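Local atomic coordinates of aminotransferase (Psychrobacter arcticus 273-4, PDB entry 3IF2), a protein that binds pyridoxal 5'-phosphate and probably transfers amino groups between amino acids and keto acids, perhaps as a valine-pyruvate transaminase. Residues A[100-104]-A[261-265]. Sequence-based numbering, arbitrary orientation.
Sequences YDWNL and HLNWD
Where helix 86-100 ends, the chain turns through positive phi at Asp101 (57°/43°) and again at Asn103 (58°/41°), while 261-265 runs extended toward strand 268-273. Their CA atoms come nearest at Tyr100–Asn263 (8.2 Å) and Trp102–Trp264 (7.1 Å). The six-membered ring of Trp102 (chi1 m, chi2 -30°) and the five-membered ring of Trp264 (chi1 t, chi2 85°) lie obliquely, centroids 5.3 Å apart and planes at 38°. Trp264 CB sits 3.6 Å above the centroid of the Trp102 six-membered ring, a CH-pi contact, and Leu104 (m, t) makes a second one, its CD2 3.7 Å from the centroid of the Trp264 six-membered ring. Leu262 (t, p) brings CD2 to 3.7 Å from Trp102 CH2 and 4.0 Å from Tyr100 CZ (chi1 m). One water accepts from Trp102 NE1 (2.9 Å) and donates to Leu262 O (2.9 Å); Asn263 ND2 adds a weak bond to it at 3.0 Å. Leu270 of strand 268-273 also touches Trp102, Leu262 and Trp264. This aromatic-aliphatic contact joins two loops beside the N-terminal ends of strands 109-112 and 268-273, in the mixed, mainly parallel sheet characteristic of the PLP-binding large domain of fold-type I aminotransferases.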
# COMPACT_ATOMS: atom_id res chain seq x y z
N TYR A 100 -15.30 19.09 16.40
CA TYR A 100 -16.60 18.90 15.70
C TYR A 100 -17.73 18.19 16.46
O TYR A 100 -18.88 18.23 16.00
CB TYR A 100 -16.37 18.18 14.37
CG TYR A 100 -15.33 18.86 13.51
CD1 TYR A 100 -15.64 20.02 12.82
CD2 TYR A 100 -14.01 18.36 13.42
CE1 TYR A 100 -14.68 20.69 12.04
CE2 TYR A 100 -13.04 19.03 12.64
CZ TYR A 100 -13.40 20.18 11.96
OH TYR A 100 -12.51 20.88 11.20
N ASP A 101 -17.42 17.53 17.57
CA ASP A 101 -18.42 16.85 18.40
C ASP A 101 -19.26 15.76 17.63
O ASP A 101 -20.49 15.65 17.78
CB ASP A 101 -19.33 17.90 19.09
CG ASP A 101 -20.08 17.36 20.30
OD1 ASP A 101 -19.51 16.59 21.12
OD2 ASP A 101 -21.26 17.72 20.46
N TRP A 102 -18.56 14.97 16.81
CA TRP A 102 -19.18 13.86 16.06
C TRP A 102 -19.37 12.58 16.89
O TRP A 102 -19.98 11.64 16.40
CB TRP A 102 -18.37 13.52 14.79
CG TRP A 102 -18.25 14.64 13.79
CD1 TRP A 102 -19.15 15.62 13.56
CD2 TRP A 102 -17.21 14.81 12.81
NE1 TRP A 102 -18.73 16.43 12.54
CE2 TRP A 102 -17.54 15.95 12.06
CE3 TRP A 102 -16.03 14.12 12.51
CZ2 TRP A 102 -16.73 16.43 11.01
CZ3 TRP A 102 -15.22 14.59 11.47
CH2 TRP A 102 -15.58 15.75 10.74
N ASN A 103 -18.86 12.56 18.14
CA ASN A 103 -18.94 11.43 19.06
C ASN A 103 -18.30 10.16 18.47
O ASN A 103 -18.80 9.04 18.61
CB ASN A 103 -20.39 11.21 19.53
CG ASN A 103 -20.46 10.46 20.85
OD1 ASN A 103 -19.49 10.41 21.60
ND2 ASN A 103 -21.62 9.89 21.14
N LEU A 104 -17.16 10.34 17.80
CA LEU A 104 -16.44 9.22 17.21
C LEU A 104 -15.76 8.39 18.30
O LEU A 104 -15.50 8.88 19.40
CB LEU A 104 -15.34 9.67 16.24
CG LEU A 104 -15.61 10.49 14.98
CD1 LEU A 104 -14.30 10.64 14.22
CD2 LEU A 104 -16.69 9.83 14.11
N HIS A 261 -18.13 24.28 5.53
CA HIS A 261 -18.23 23.50 6.76
C HIS A 261 -17.89 22.03 6.52
O HIS A 261 -18.29 21.47 5.51
CB HIS A 261 -19.60 23.64 7.40
CG HIS A 261 -19.92 25.04 7.80
ND1 HIS A 261 -21.18 25.60 7.65
CD2 HIS A 261 -19.12 26.03 8.28
CE1 HIS A 261 -21.15 26.85 8.08
NE2 HIS A 261 -19.91 27.14 8.45
N LEU A 262 -17.12 21.42 7.44
CA LEU A 262 -16.79 20.00 7.38
C LEU A 262 -17.85 19.32 8.23
O LEU A 262 -17.91 19.56 9.45
CB LEU A 262 -15.39 19.72 7.94
CG LEU A 262 -14.88 18.28 7.80
CD1 LEU A 262 -14.66 17.91 6.34
CD2 LEU A 262 -13.58 18.09 8.61
N ASN A 263 -18.70 18.52 7.58
CA ASN A 263 -19.76 17.76 8.25
C ASN A 263 -19.56 16.25 8.09
O ASN A 263 -18.89 15.79 7.16
CB ASN A 263 -21.14 18.17 7.72
CG ASN A 263 -21.59 19.54 8.22
OD1 ASN A 263 -21.94 20.40 7.41
ND2 ASN A 263 -21.61 19.74 9.53
N TRP A 264 -20.18 15.51 9.01
CA TRP A 264 -20.13 14.06 9.04
C TRP A 264 -21.33 13.45 9.77
O TRP A 264 -21.95 14.07 10.65
CB TRP A 264 -18.83 13.61 9.73
CG TRP A 264 -18.63 12.11 9.72
CD1 TRP A 264 -18.07 11.36 8.74
CD2 TRP A 264 -19.06 11.20 10.73
NE1 TRP A 264 -18.10 10.03 9.09
CE2 TRP A 264 -18.70 9.91 10.31
CE3 TRP A 264 -19.71 11.34 11.95
CZ2 TRP A 264 -18.98 8.77 11.07
CZ3 TRP A 264 -19.98 10.21 12.71
CH2 TRP A 264 -19.61 8.95 12.27
N ASP A 265 -21.67 12.23 9.34
CA ASP A 265 -22.66 11.35 9.97
C ASP A 265 -22.34 9.90 9.53
O ASP A 265 -21.41 9.70 8.74
CB ASP A 265 -24.10 11.79 9.70
CG ASP A 265 -24.53 11.66 8.23
OD1 ASP A 265 -23.89 10.94 7.41
OD2 ASP A 265 -25.56 12.29 7.90
O HOH W 1 -19.59 19.03 11.70